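Local coordinates for protein bicaudal C homolog 1 (Homo sapiens, PDB 6GY4) that probably binds RNA through its KH domains, of which this structure holds the N-terminal, type I one, at residues 39-43 with 70-74. Numbering follows the deposited sequence.
Sequences ETNTQ and DVKEA
Thr40, in the last turn of helix 32-40, comes within 5.3 Å of Asp70 of helix 68-81, CA to CA, and the chain then turns through Asn41, with positive phi, toward strand 43-45, bringing Thr42 opposite Val71. The two threonine hydroxyls face the methyl group of Ala74: OG1 of Thr40 and OG1 of Thr42 each lie 3.8 Å from Ala74 CB. They are tied to each other, Thr42 OG1 donating to Thr40 OG1 over 2.6 Å, while Thr40 OG1 is also hydrogen-bonded to the backbone O of Ile36 one turn earlier. With chi1 at 56°, Thr42 has OG1 between its backbone N and carbonyl carbon, a rotation that sends Thr42 CG2 against the side chain of Asp70, 3.7 Å from Asp70 CB. Replacing Thr42 by an alanine is likely to open a gap beside Asp70 CB and to leave the Thr40 hydroxyl without its donor. The carboxylate of Asp70 meets a less favourable neighbour, since its OD2 stands 3.1 Å from Thr40 O, acceptor against acceptor. A water that donates to both Asp70 OD2 and Asn41 O probably eases this. Thr42 and Ala74 both rest on Val64 of strand 61-65, beneath this part of the type I KH fold. The end of helix 32-40 and the turn after it thus meet helix 68-81 through methyl packing and one water bridge, with the two threonine hydroxyls paired within their own segment and with Ile36.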
ATOM      1  N   GLU A  39      -5.231  -4.234  -9.109  1.00 66.33           N
ATOM      2  CA  GLU A  39      -6.627  -4.475  -8.761  1.00 66.17           C
ATOM      3  C   GLU A  39      -7.380  -3.171  -8.538  1.00 64.04           C
ATOM      4  O   GLU A  39      -8.551  -3.053  -8.917  1.00 69.37           O
ATOM      5  CB  GLU A  39      -6.713  -5.352  -7.514  1.00 72.82           C
ATOM      6  CG  GLU A  39      -7.879  -6.312  -7.535  1.00 79.76           C
ATOM      7  CD  GLU A  39      -7.707  -7.381  -8.589  1.00 78.62           C
ATOM      8  OE1 GLU A  39      -6.662  -8.063  -8.574  1.00 80.64           O
ATOM      9  OE2 GLU A  39      -8.608  -7.533  -9.442  1.00 83.10           O
ATOM     10  N   THR A  40      -6.734  -2.186  -7.917  1.00 56.63           N
ATOM     11  CA  THR A  40      -7.394  -0.939  -7.559  1.00 57.98           C
ATOM     12  C   THR A  40      -7.096   0.199  -8.525  1.00 65.99           C
ATOM     13  O   THR A  40      -7.730   1.253  -8.422  1.00 72.56           O
ATOM     14  CB  THR A  40      -6.990  -0.518  -6.139  1.00 52.17           C
ATOM     15  OG1 THR A  40      -5.566  -0.395  -6.061  1.00 54.49           O
ATOM     16  CG2 THR A  40      -7.458  -1.548  -5.123  1.00 51.34           C
ATOM     17  N   ASN A  41      -6.169   0.008  -9.461  1.00 63.99           N
ATOM     18  CA  ASN A  41      -5.712   1.062 -10.369  1.00 66.99           C
ATOM     19  C   ASN A  41      -5.185   2.260  -9.583  1.00 59.88           C
ATOM     20  O   ASN A  41      -5.578   3.408  -9.805  1.00 59.22           O
ATOM     21  CB  ASN A  41      -6.813   1.484 -11.343  1.00 73.41           C
ATOM     22  CG  ASN A  41      -6.253   2.062 -12.628  1.00 83.97           C
ATOM     23  OD1 ASN A  41      -5.213   1.618 -13.112  1.00 90.56           O
ATOM     24  ND2 ASN A  41      -6.930   3.063 -13.180  1.00 69.36           N
ATOM     25  N   THR A  42      -4.279   1.977  -8.651  1.00 44.91           N
ATOM     26  CA  THR A  42      -3.696   2.983  -7.777  1.00 44.95           C
ATOM     27  C   THR A  42      -2.179   2.940  -7.896  1.00 42.33           C
ATOM     28  O   THR A  42      -1.602   2.013  -8.472  1.00 56.42           O
ATOM     29  CB  THR A  42      -4.122   2.773  -6.318  1.00 40.46           C
ATOM     30  OG1 THR A  42      -3.768   1.449  -5.902  1.00 46.86           O
ATOM     31  CG2 THR A  42      -5.624   2.949  -6.172  1.00 34.78           C
ATOM     32  N   GLN A  43      -1.532   3.963  -7.340  1.00 44.91           N
ATOM     33  CA  GLN A  43      -0.082   4.095  -7.355  1.00 49.55           C
ATOM     34  C   GLN A  43       0.414   4.179  -5.919  1.00 50.60           C
ATOM     35  O   GLN A  43      -0.032   5.042  -5.157  1.00 48.50           O
ATOM     36  CB  GLN A  43       0.352   5.335  -8.144  1.00 51.16           C
ATOM     37  CG  GLN A  43      -0.232   5.416  -9.544  1.00 64.30           C
ATOM     38  CD  GLN A  43       0.835   5.535 -10.616  1.00 76.06           C
ATOM     39  OE1 GLN A  43       2.019   5.692 -10.314  1.00 77.90           O
ATOM     40  NE2 GLN A  43       0.421   5.459 -11.874  1.00 64.33           N
ATOM     41  N   ASP A  70     -10.954   4.079  -5.116  1.00 55.20           N
ATOM     42  CA  ASP A  70      -9.873   3.114  -5.279  1.00 46.29           C
ATOM     43  C   ASP A  70      -8.803   3.298  -4.213  1.00 42.35           C
ATOM     44  O   ASP A  70      -8.268   2.315  -3.684  1.00 46.79           O
ATOM     45  CB  ASP A  70      -9.266   3.240  -6.674  1.00 51.41           C
ATOM     46  CG  ASP A  70     -10.253   2.909  -7.771  1.00 54.95           C
ATOM     47  OD1 ASP A  70     -11.278   2.266  -7.473  1.00 71.93           O
ATOM     48  OD2 ASP A  70     -10.002   3.291  -8.934  1.00 62.77           O
ATOM     49  N   VAL A  71      -8.470   4.549  -3.890  1.00 40.67           N
ATOM     50  CA  VAL A  71      -7.508   4.813  -2.824  1.00 33.57           C
ATOM     51  C   VAL A  71      -8.031   4.283  -1.497  1.00 47.24           C
ATOM     52  O   VAL A  71      -7.280   3.703  -0.704  1.00 50.97           O
ATOM     53  CB  VAL A  71      -7.193   6.318  -2.752  1.00 31.54           C
ATOM     54  CG1 VAL A  71      -6.357   6.631  -1.518  1.00 24.21           C
ATOM     55  CG2 VAL A  71      -6.469   6.766  -4.009  1.00 27.39           C
ATOM     56  N   LYS A  72      -9.330   4.458  -1.242  1.00 51.28           N
ATOM     57  CA  LYS A  72      -9.916   3.954  -0.006  1.00 37.78           C
ATOM     58  C   LYS A  72      -9.847   2.433   0.059  1.00 45.59           C
ATOM     59  O   LYS A  72      -9.672   1.860   1.141  1.00 40.76           O
ATOM     60  CB  LYS A  72     -11.361   4.435   0.120  1.00 41.87           C
ATOM     61  N   GLU A  73      -9.979   1.763  -1.090  1.00 63.01           N
ATOM     62  CA  GLU A  73      -9.939   0.303  -1.106  1.00 50.65           C
ATOM     63  C   GLU A  73      -8.511  -0.216  -1.019  1.00 45.39           C
ATOM     64  O   GLU A  73      -8.268  -1.281  -0.441  1.00 58.52           O
ATOM     65  CB  GLU A  73     -10.619  -0.226  -2.367  1.00 54.41           C
ATOM     66  CG  GLU A  73     -12.109   0.035  -2.438  1.00 72.91           C
ATOM     67  CD  GLU A  73     -12.672  -0.245  -3.814  1.00 77.57           C
ATOM     68  OE1 GLU A  73     -11.871  -0.508  -4.733  1.00 73.45           O
ATOM     69  OE2 GLU A  73     -13.910  -0.200  -3.977  1.00 80.31           O
ATOM     70  N   ALA A  74      -7.556   0.506  -1.606  1.00 45.80           N
ATOM     71  CA  ALA A  74      -6.161   0.104  -1.478  1.00 41.34           C
ATOM     72  C   ALA A  74      -5.669   0.295  -0.051  1.00 46.17           C
ATOM     73  O   ALA A  74      -4.899  -0.525   0.461  1.00 47.50           O
ATOM     74  CB  ALA A  74      -5.296   0.891  -2.462  1.00 43.33           C
TER
HETATM   75  O   HOH W   1      -7.702   4.738  -9.338  1.00 38.30           O